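PDB 7A3W: NAD(P)-dependent oxidoreductase, which catalyses the NADPH-dependent reduction of imines, serving as a multifunctional biocatalyst for conjugate reduction and reductive amination. Local coordinates for the interface of chains A and B. Numbering follows the deposited sequence. Chains: chain A/B, NAD(P)-dependent oxidoreductase.

Contact 1: the interface of chains A and B. Residues chain A 189, 192-193, 262-265; chain B 268-269, 271-272, 289, 293.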
loop_
_atom_site.group_PDB
_atom_site.type_symbol
_atom_site.label_atom_id
_atom_site.label_comp_id
_atom_site.label_asym_id
_atom_site.label_seq_id
_atom_site.Cartn_x
_atom_site.Cartn_y
_atom_site.Cartn_z
ATOM N N ALA A 189 2.703 2.332 7.024
ATOM C CA ALA A 189 2.302 3.444 7.917
ATOM C C ALA A 189 0.902 3.946 7.526
ATOM O O ALA A 189 0.079 4.236 8.412
ATOM C CB ALA A 189 3.299 4.570 7.886
ATOM N N LEU A 192 -1.637 1.545 8.935
ATOM C CA LEU A 192 -1.767 1.784 10.386
ATOM C C LEU A 192 -2.631 3.023 10.607
ATOM O O LEU A 192 -3.494 2.980 11.498
ATOM C CB LEU A 192 -0.390 1.952 11.020
ATOM C CG LEU A 192 0.435 0.670 11.084
ATOM C CD1 LEU A 192 1.885 0.976 11.446
ATOM C CD2 LEU A 192 -0.164 -0.346 12.052
ATOM N N GLU A 193 -2.362 4.091 9.870
ATOM C CA GLU A 193 -3.120 5.371 9.957
ATOM C C GLU A 193 -4.618 5.111 9.751
ATOM O O GLU A 193 -5.433 5.613 10.539
ATOM C CB GLU A 193 -2.535 6.337 8.941
ATOM C CG GLU A 193 -3.111 7.727 9.057
ATOM C CD GLU A 193 -2.204 8.794 8.486
ATOM O OE1 GLU A 193 -0.997 8.780 8.781
ATOM O OE2 GLU A 193 -2.704 9.589 7.702
ATOM N N PRO A 262 -3.492 10.205 14.333
ATOM C CA PRO A 262 -2.384 10.749 13.552
ATOM C C PRO A 262 -2.705 10.736 12.049
ATOM O O PRO A 262 -3.418 9.837 11.593
ATOM C CB PRO A 262 -1.201 9.832 13.862
ATOM C CG PRO A 262 -1.649 8.968 15.008
ATOM C CD PRO A 262 -3.164 8.944 15.009
ATOM N N HIS A 263 -2.176 11.718 11.328
ATOM C CA HIS A 263 -2.513 11.951 9.892
ATOM C C HIS A 263 -1.270 12.364 9.103
ATOM O O HIS A 263 -1.425 13.019 8.074
ATOM C CB HIS A 263 -3.672 12.953 9.797
ATOM C CG HIS A 263 -3.395 14.228 10.519
ATOM N ND1 HIS A 263 -2.606 15.225 9.994
ATOM C CD2 HIS A 263 -3.788 14.665 11.739
ATOM C CE1 HIS A 263 -2.542 16.239 10.842
ATOM N NE2 HIS A 263 -3.288 15.941 11.904
ATOM N N ALA A 264 -0.080 11.925 9.514
ATOM C CA ALA A 264 1.193 12.251 8.845
ATOM C C ALA A 264 1.242 11.625 7.437
ATOM O O ALA A 264 1.812 12.220 6.527
ATOM C CB ALA A 264 2.337 11.788 9.694
ATOM N N SER A 265 0.737 10.418 7.262
ATOM C CA SER A 265 0.752 9.769 5.929
ATOM C C SER A 265 -0.202 10.499 4.965
ATOM O O SER A 265 0.142 10.713 3.816
ATOM C CB SER A 265 0.416 8.321 6.017
ATOM O OG SER A 265 0.668 7.734 4.750
ATOM N N ALA B 268 6.762 10.325 7.576
ATOM C CA ALA B 268 5.540 9.946 8.325
ATOM C C ALA B 268 5.754 8.597 9.019
ATOM O O ALA B 268 5.511 8.481 10.228
ATOM C CB ALA B 268 4.348 9.945 7.395
ATOM N N TYR B 269 6.195 7.584 8.290
ATOM C CA TYR B 269 6.440 6.245 8.874
ATOM C C TYR B 269 7.486 6.350 9.989
ATOM O O TYR B 269 7.293 5.771 11.058
ATOM C CB TYR B 269 6.881 5.278 7.784
ATOM C CG TYR B 269 7.507 4.013 8.298
ATOM C CD1 TYR B 269 6.751 2.986 8.855
ATOM C CD2 TYR B 269 8.872 3.840 8.214
ATOM C CE1 TYR B 269 7.349 1.823 9.302
ATOM C CE2 TYR B 269 9.484 2.688 8.654
ATOM C CZ TYR B 269 8.719 1.664 9.170
ATOM O OH TYR B 269 9.359 0.537 9.594
ATOM N N SER B 271 8.193 8.863 11.900
ATOM C CA SER B 271 7.564 9.555 13.054
ATOM C C SER B 271 6.756 8.544 13.868
ATOM O O SER B 271 6.771 8.618 15.101
ATOM C CB SER B 271 6.728 10.748 12.626
ATOM O OG SER B 271 5.473 10.347 12.093
ATOM N N TYR B 272 6.077 7.593 13.223
ATOM C CA TYR B 272 5.269 6.583 13.934
ATOM C C TYR B 272 6.209 5.599 14.641
ATOM O O TYR B 272 5.942 5.207 15.796
ATOM C CB TYR B 272 4.309 5.894 12.974
ATOM C CG TYR B 272 3.266 6.805 12.376
ATOM C CD1 TYR B 272 2.970 8.032 12.944
ATOM C CD2 TYR B 272 2.520 6.404 11.275
ATOM C CE1 TYR B 272 1.988 8.852 12.421
ATOM C CE2 TYR B 272 1.522 7.212 10.747
ATOM C CZ TYR B 272 1.261 8.448 11.321
ATOM O OH TYR B 272 0.296 9.289 10.840
ATOM N N LEU B 289 3.258 -0.261 16.524
ATOM C CA LEU B 289 3.015 1.149 16.120
ATOM C C LEU B 289 1.519 1.474 16.276
ATOM O O LEU B 289 1.213 2.602 16.634
ATOM C CB LEU B 289 3.444 1.377 14.674
ATOM C CG LEU B 289 4.835 1.961 14.469
ATOM C CD1 LEU B 289 5.905 1.135 15.164
ATOM C CD2 LEU B 289 5.113 2.064 12.985
ATOM N N MET B 293 0.327 4.763 18.237
ATOM C CA MET B 293 -0.436 5.750 17.438
ATOM C C MET B 293 -1.840 5.987 18.025
ATOM O O MET B 293 -2.355 7.106 17.854
ATOM C CB MET B 293 -0.555 5.237 16.000
ATOM C CG MET B 293 0.759 5.316 15.228
ATOM S SD MET B 293 0.621 4.326 13.704
ATOM C CE MET B 293 -0.455 5.394 12.752
#

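Contact 2: the interface of chains A and B. Residues chain A 208, 211-212, 214-215; chain B 127, 139, 141, 164, 176, 179-180, 183, 223.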
loop_
_atom_site.group_PDB
_atom_site.type_symbol
_atom_site.label_atom_id
_atom_site.label_comp_id
_atom_site.label_asym_id
_atom_site.label_seq_id
_atom_site.Cartn_x
_atom_site.Cartn_y
_atom_site.Cartn_z
ATOM N N PHE A 208 -11.186 -4.371 9.859
ATOM C CA PHE A 208 -10.388 -3.535 8.932
ATOM C C PHE A 208 -9.448 -4.405 8.087
ATOM O O PHE A 208 -9.328 -4.173 6.884
ATOM C CB PHE A 208 -9.626 -2.456 9.694
ATOM C CG PHE A 208 -9.037 -1.407 8.792
ATOM C CD1 PHE A 208 -9.848 -0.482 8.153
ATOM C CD2 PHE A 208 -7.667 -1.370 8.560
ATOM C CE1 PHE A 208 -9.286 0.481 7.332
ATOM C CE2 PHE A 208 -7.107 -0.403 7.736
ATOM C CZ PHE A 208 -7.929 0.509 7.119
ATOM N N LEU A 211 -11.367 -5.957 5.176
ATOM C CA LEU A 211 -11.691 -4.997 4.085
ATOM C C LEU A 211 -10.415 -4.532 3.365
ATOM O O LEU A 211 -10.508 -4.017 2.227
ATOM C CB LEU A 211 -12.458 -3.814 4.673
ATOM C CG LEU A 211 -13.842 -4.164 5.238
ATOM C CD1 LEU A 211 -14.429 -3.016 6.024
ATOM C CD2 LEU A 211 -14.801 -4.591 4.143
ATOM N N SER A 212 -9.242 -4.700 3.973
ATOM C CA SER A 212 -7.989 -4.138 3.420
ATOM C C SER A 212 -7.713 -4.650 2.013
ATOM O O SER A 212 -7.222 -3.905 1.171
ATOM C CB SER A 212 -6.849 -4.357 4.364
ATOM O OG SER A 212 -7.045 -3.520 5.478
ATOM N N ILE A 214 -9.569 -5.041 -0.513
ATOM C CA ILE A 214 -10.266 -4.174 -1.489
ATOM C C ILE A 214 -9.234 -3.158 -1.979
ATOM O O ILE A 214 -9.160 -2.919 -3.167
ATOM C CB ILE A 214 -11.486 -3.474 -0.862
ATOM C CG1 ILE A 214 -12.568 -4.482 -0.458
ATOM C CG2 ILE A 214 -12.023 -2.430 -1.813
ATOM C CD1 ILE A 214 -13.504 -3.968 0.600
ATOM N N MET A 215 -8.522 -2.542 -1.047
ATOM C CA MET A 215 -7.616 -1.428 -1.370
ATOM C C MET A 215 -6.267 -1.965 -1.873
ATOM O O MET A 215 -5.711 -1.324 -2.713
ATOM C CB MET A 215 -7.432 -0.495 -0.168
ATOM C CG MET A 215 -8.733 -0.039 0.407
ATOM S SD MET A 215 -10.014 0.478 -0.790
ATOM C CE MET A 215 -9.450 2.119 -1.226
ATOM N N MET B 127 -15.239 2.096 -4.229
ATOM C CA MET B 127 -13.849 1.657 -3.956
ATOM C C MET B 127 -13.152 1.315 -5.288
ATOM O O MET B 127 -12.561 0.224 -5.421
ATOM C CB MET B 127 -13.863 0.470 -2.980
ATOM C CG MET B 127 -14.822 0.652 -1.775
ATOM S SD MET B 127 -14.680 2.313 -0.956
ATOM C CE MET B 127 -13.066 2.190 -0.199
ATOM N N THR B 139 -15.796 -3.224 -5.688
ATOM C CA THR B 139 -16.503 -3.053 -4.408
ATOM C C THR B 139 -17.054 -1.637 -4.293
ATOM O O THR B 139 -16.302 -0.640 -4.494
ATOM C CB THR B 139 -15.603 -3.361 -3.210
ATOM O OG1 THR B 139 -15.272 -4.749 -3.276
ATOM C CG2 THR B 139 -16.266 -3.042 -1.889
ATOM N N LEU B 141 -19.085 0.022 -0.935
ATOM C CA LEU B 141 -19.482 -0.144 0.472
ATOM C C LEU B 141 -20.872 0.458 0.640
ATOM O O LEU B 141 -21.102 1.536 0.062
ATOM C CB LEU B 141 -18.477 0.636 1.326
ATOM C CG LEU B 141 -17.012 0.211 1.223
ATOM C CD1 LEU B 141 -16.204 1.001 2.244
ATOM C CD2 LEU B 141 -16.846 -1.297 1.427
ATOM N N LYS B 164 -20.195 -4.684 -0.401
ATOM C CA LYS B 164 -20.149 -5.042 1.034
ATOM C C LYS B 164 -21.208 -4.225 1.766
ATOM O O LYS B 164 -21.148 -2.990 1.742
ATOM C CB LYS B 164 -18.765 -4.766 1.634
ATOM C CG LYS B 164 -17.585 -5.369 0.876
ATOM C CD LYS B 164 -17.469 -6.887 0.926
ATOM C CE LYS B 164 -16.519 -7.435 -0.126
ATOM N NZ LYS B 164 -16.609 -8.912 -0.204
ATOM N N THR B 176 -15.287 3.916 7.761
ATOM C CA THR B 176 -14.592 2.776 7.131
ATOM C C THR B 176 -14.081 3.189 5.751
ATOM O O THR B 176 -12.911 2.940 5.448
ATOM C CB THR B 176 -15.526 1.568 7.112
ATOM O OG1 THR B 176 -15.674 1.183 8.483
ATOM C CG2 THR B 176 -15.016 0.407 6.281
ATOM N N ALA B 179 -11.218 5.553 6.138
ATOM C CA ALA B 179 -10.054 4.815 6.688
ATOM C C ALA B 179 -9.385 4.022 5.552
ATOM O O ALA B 179 -8.164 4.058 5.425
ATOM C CB ALA B 179 -10.481 3.918 7.827
ATOM N N LEU B 180 -10.172 3.327 4.726
ATOM C CA LEU B 180 -9.612 2.576 3.572
ATOM C C LEU B 180 -8.934 3.511 2.561
ATOM O O LEU B 180 -7.869 3.154 2.031
ATOM C CB LEU B 180 -10.720 1.752 2.927
ATOM C CG LEU B 180 -11.238 0.623 3.797
ATOM C CD1 LEU B 180 -12.554 0.070 3.277
ATOM C CD2 LEU B 180 -10.212 -0.492 3.903
ATOM N N PHE B 183 -5.556 4.693 3.908
ATOM C CA PHE B 183 -4.607 3.621 3.583
ATOM C C PHE B 183 -4.222 3.730 2.107
ATOM O O PHE B 183 -3.046 3.783 1.771
ATOM C CB PHE B 183 -5.246 2.275 3.930
ATOM C CG PHE B 183 -4.559 1.069 3.351
ATOM C CD1 PHE B 183 -3.177 0.994 3.283
ATOM C CD2 PHE B 183 -5.298 0.028 2.806
ATOM C CE1 PHE B 183 -2.540 -0.111 2.729
ATOM C CE2 PHE B 183 -4.667 -1.080 2.272
ATOM C CZ PHE B 183 -3.291 -1.141 2.197
ATOM N N ILE B 223 -0.111 -6.977 6.490
ATOM C CA ILE B 223 -1.403 -6.486 7.046
ATOM C C ILE B 223 -2.039 -7.641 7.832
ATOM O O ILE B 223 -2.430 -7.441 8.966
ATOM C CB ILE B 223 -2.302 -5.927 5.931
ATOM C CG1 ILE B 223 -1.778 -4.572 5.442
ATOM C CG2 ILE B 223 -3.765 -5.874 6.373
ATOM C CD1 ILE B 223 -2.357 -4.126 4.122
#

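Contact 3: the interface of chains A and B. Residues chain A 101-103, 175, 178-179, 181-182, 185; chain B 197, 248-249, 251-252, 255.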
loop_
_atom_site.group_PDB
_atom_site.type_symbol
_atom_site.label_atom_id
_atom_site.label_comp_id
_atom_site.label_asym_id
_atom_site.label_seq_id
_atom_site.Cartn_x
_atom_site.Cartn_y
_atom_site.Cartn_z
ATOM N N THR A 101 21.499 -4.156 5.369
ATOM C CA THR A 101 21.052 -2.829 4.869
ATOM C C THR A 101 22.201 -1.829 4.995
ATOM O O THR A 101 22.895 -1.866 6.013
ATOM C CB THR A 101 19.847 -2.300 5.646
ATOM O OG1 THR A 101 18.808 -3.244 5.427
ATOM C CG2 THR A 101 19.447 -0.900 5.232
ATOM N N GLY A 102 22.399 -0.998 3.980
ATOM C CA GLY A 102 23.471 0.015 3.982
ATOM C C GLY A 102 23.445 0.905 2.752
ATOM O O GLY A 102 22.607 0.721 1.883
ATOM N N THR A 103 24.358 1.874 2.683
ATOM C CA THR A 103 24.405 2.876 1.588
ATOM C C THR A 103 25.251 2.337 0.426
ATOM O O THR A 103 26.019 1.368 0.635
ATOM C CB THR A 103 24.960 4.209 2.097
ATOM O OG1 THR A 103 24.817 5.173 1.059
ATOM C CG2 THR A 103 26.413 4.094 2.483
ATOM N N PRO A 175 19.855 0.868 -4.401
ATOM C CA PRO A 175 18.819 1.866 -4.665
ATOM C C PRO A 175 17.440 1.250 -4.911
ATOM O O PRO A 175 16.455 1.782 -4.428
ATOM C CB PRO A 175 19.356 2.642 -5.865
ATOM C CG PRO A 175 20.861 2.414 -5.805
ATOM C CD PRO A 175 20.980 0.979 -5.344
ATOM N N LEU A 178 16.138 -0.022 -1.503
ATOM C CA LEU A 178 15.672 1.075 -0.640
ATOM C C LEU A 178 14.390 1.699 -1.228
ATOM O O LEU A 178 13.487 2.068 -0.427
ATOM C CB LEU A 178 16.804 2.088 -0.473
ATOM C CG LEU A 178 18.056 1.595 0.262
ATOM C CD1 LEU A 178 19.137 2.662 0.269
ATOM C CD2 LEU A 178 17.767 1.175 1.700
ATOM N N ALA A 179 14.251 1.768 -2.558
ATOM C CA ALA A 179 13.046 2.313 -3.230
ATOM C C ALA A 179 11.839 1.421 -2.927
ATOM O O ALA A 179 10.742 1.950 -2.605
ATOM C CB ALA A 179 13.238 2.465 -4.724
ATOM N N TYR A 181 11.457 -0.555 -0.313
ATOM C CA TYR A 181 11.142 -0.407 1.123
ATOM C C TYR A 181 10.599 0.990 1.406
ATOM O O TYR A 181 9.822 1.102 2.360
ATOM C CB TYR A 181 12.334 -0.787 2.011
ATOM C CG TYR A 181 12.357 -2.271 2.309
ATOM C CD1 TYR A 181 11.315 -2.844 3.018
ATOM C CD2 TYR A 181 13.393 -3.106 1.897
ATOM C CE1 TYR A 181 11.305 -4.195 3.328
ATOM C CE2 TYR A 181 13.383 -4.468 2.181
ATOM C CZ TYR A 181 12.335 -5.015 2.903
ATOM O OH TYR A 181 12.300 -6.339 3.229
ATOM N N ALA A 182 10.939 2.000 0.613
ATOM C CA ALA A 182 10.297 3.329 0.730
ATOM C C ALA A 182 8.801 3.148 0.492
ATOM O O ALA A 182 7.989 3.614 1.296
ATOM C CB ALA A 182 10.893 4.320 -0.227
ATOM N N PHE A 185 7.138 0.594 3.471
ATOM C CA PHE A 185 6.911 1.122 4.844
ATOM C C PHE A 185 6.049 2.393 4.819
ATOM O O PHE A 185 5.259 2.587 5.783
ATOM C CB PHE A 185 8.196 1.249 5.655
ATOM C CG PHE A 185 8.629 -0.102 6.164
ATOM C CD1 PHE A 185 7.793 -0.838 6.986
ATOM C CD2 PHE A 185 9.805 -0.683 5.723
ATOM C CE1 PHE A 185 8.114 -2.125 7.381
ATOM C CE2 PHE A 185 10.137 -1.962 6.135
ATOM C CZ PHE A 185 9.300 -2.670 6.977
ATOM N N LEU B 197 12.591 7.587 -6.370
ATOM C CA LEU B 197 13.953 7.146 -5.961
ATOM C C LEU B 197 14.509 6.187 -7.016
ATOM O O LEU B 197 15.670 6.359 -7.449
ATOM C CB LEU B 197 13.904 6.500 -4.571
ATOM C CG LEU B 197 15.270 6.106 -3.982
ATOM C CD1 LEU B 197 16.194 7.311 -3.895
ATOM C CD2 LEU B 197 15.111 5.503 -2.594
ATOM N N GLY B 248 17.054 0.757 9.461
ATOM C CA GLY B 248 16.903 0.508 8.015
ATOM C C GLY B 248 16.275 1.689 7.295
ATOM O O GLY B 248 16.789 2.082 6.242
ATOM N N GLN B 249 15.190 2.256 7.824
ATOM C CA GLN B 249 14.467 3.329 7.099
ATOM C C GLN B 249 15.277 4.627 7.161
ATOM O O GLN B 249 15.031 5.484 6.314
ATOM C CB GLN B 249 13.029 3.521 7.583
ATOM C CG GLN B 249 12.096 3.883 6.444
ATOM C CD GLN B 249 11.818 2.752 5.483
ATOM O OE1 GLN B 249 12.260 1.626 5.680
ATOM N NE2 GLN B 249 11.050 3.044 4.443
ATOM N N VAL B 251 18.385 4.684 6.473
ATOM C CA VAL B 251 19.174 4.469 5.225
ATOM C C VAL B 251 18.298 4.824 4.025
ATOM O O VAL B 251 18.769 5.492 3.117
ATOM C CB VAL B 251 19.723 3.031 5.179
ATOM C CG1 VAL B 251 20.468 2.719 3.888
ATOM C CG2 VAL B 251 20.626 2.811 6.386
ATOM N N VAL B 252 17.041 4.395 4.007
ATOM C CA VAL B 252 16.091 4.771 2.920
ATOM C C VAL B 252 16.015 6.312 2.863
ATOM O O VAL B 252 16.138 6.878 1.784
ATOM C CB VAL B 252 14.718 4.121 3.133
ATOM C CG1 VAL B 252 13.688 4.617 2.130
ATOM C CG2 VAL B 252 14.809 2.601 3.065
ATOM N N ALA B 255 19.112 7.831 1.250
ATOM C CA ALA B 255 19.056 7.615 -0.212
ATOM C C ALA B 255 18.125 8.639 -0.867
ATOM O O ALA B 255 18.504 9.198 -1.914
ATOM C CB ALA B 255 18.641 6.196 -0.506
HETATM O O HOH W 1 9.090 4.887 3.543
#

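Contact 1: the interface of chains A and B
In this mixed apolar and hydrogen-bonded patch of the two-fold interface of the deposited dimer, B:Tyr272 on helix 264-278 reaches into chain A where helix 173-200 meets the start of the partner's own helix 264-278. From CB, CG leaves anti to the carbonyl carbon (chi1 -64°), which sends the ring across the interface. Along one rim CD2 touches the methyl of A:Ala189 and CE2 approaches A:Glu193 OE1; along the other, B:Tyr272 CE1 lies 3.6 Å from A:Pro262 CB. One ring face carries the carbonyl O of B:Ala268 near its rim, and the opposite face the methyl CE of B:Met293, so groups of its own chain border both faces and probably limit its rotation. The sulphur of B:Met293 in turn rests on A:Leu192 CB. At the tip, the phenol B:Tyr272 OH donates to the carboxylate oxygen A:Glu193 OE1 at 2.5 Å. The same B:Tyr272 OH accepts from the backbone A:Ala264 N at 3.0 Å, a bond bent to 139° at the hydrogen. A:Glu193 comes in at about a right angle, its CG anti to the backbone N (chi1 -173°), and the phenol meets OE1 from above the carboxylate plane. The syn lone pair of A:Glu193 OE1 is taken instead by the backbone A:Ser265 N, 2.8 Å away.

Contact 2: the interface of chains A and B
This is an apolar interface of one helix against a helix, loops and strand ends; within this patch the subunits of the deposited dimer meet without polar bonds, and the packing is likely to contribute to dimer assembly. A:Met215 is bent at chi2 and chi3 (-44° and -78°). A:Met215 CB lies 3.7 Å from B:Phe183 CD2 at the ring's rim, and its CG meets B:Leu180 CB. The sulphur A:Met215 SD sits 3.5 Å from the methyl B:Met127 CE, the end of another bent chain that crosses obliquely. An alanine here would lose CG, SD and CE and would probably loosen the packing against B:Leu180 and B:Met127. B:Leu180 is gripped from a second side by A:Phe208, which slides past it in the opposite direction and brings A:Phe208 CE1 to 3.7 Å from B:Leu180 CD2. A:Ile214 points its CG2 branch at B:Met127 CB (3.6 Å), while CD1 turns to the methyl CG2 of B:Thr139. A tight carbon pair is A:Leu211 CD1 with B:Thr176 CG2 at 3.5 Å, the side chains crossing at about a right angle. All the chain A residues lie on helix 205-232, which packs along the first turns of helix 173-200 of chain B and against the strand-and-loop edge of its cofactor-binding domain.

Contact 3: the interface of chains A and B
Apolar contacts make up most of this patch of the two-fold subunit interface of the deposited dimer, where helix 242-258 of chain B lies against the early part of helix 173-200 and the 101-103 loop of chain A, probably steadying the dimer. A:Leu178, with CG anti to the carbonyl carbon (chi1 -65°), spreads its two methyls over the valines and alanine of the opposing helix: A:Leu178 CD2 meets B:Val252 CG2 at 3.6 Å and A:Leu178 CD1 meets B:Ala255 CB at 3.7 Å. B:Val252 slides past it in the opposite direction, and its other branch, CG1, rests on the methyl of A:Ala182. B:Val251 crosses A:Leu178 at about a right angle and also reaches the loop, B:Val251 CB lying 3.9 Å from the methyl A:Thr101 CG2 and its CG1 over the backbone of A:Gly102. From helix 173-200 of chain B, B:Leu197 adds CD2 against the backbone of A:Ala179. The amide of B:Gln249, whose chain bends at chi2 (71°), stands nearly perpendicular to the ring of A:Phe185, and B:Gln249 OE1 lies 3.4 Å from A:Phe185 CD2, a van der Waals approach at the rim.

Polar contact is concentrated on the same amide. B:Gln249 NE2 donates to the carbonyl O of A:Tyr181 at 3.1 Å, nearly straight at the hydrogen (165°), although it approaches from above the carbonyl plane. A water extends the link by one residue, lying 2.8 Å from both B:Gln249 NE2 and the carbonyl O of A:Ala182.

The C-alpha centres of contact 1 lie about 18 Å from those of contact 2 and of contact 3, while those of contacts 2 and 3 are about 28 Å apart, so the three form a triangle with contact 1 nearest to both others. Helix 173-200 takes part in all three: early turns serve contacts 2 and 3, the middle serves contact 1, and the end returns in contact 3 through B:Leu197. One residue is shared, acting as B:Ala179 in contact 2 and as A:Ala179 in contact 3. With the two-fold twins included, helix 173-200 of each subunit meets several helices of the other, consistent with an intertwined dimer.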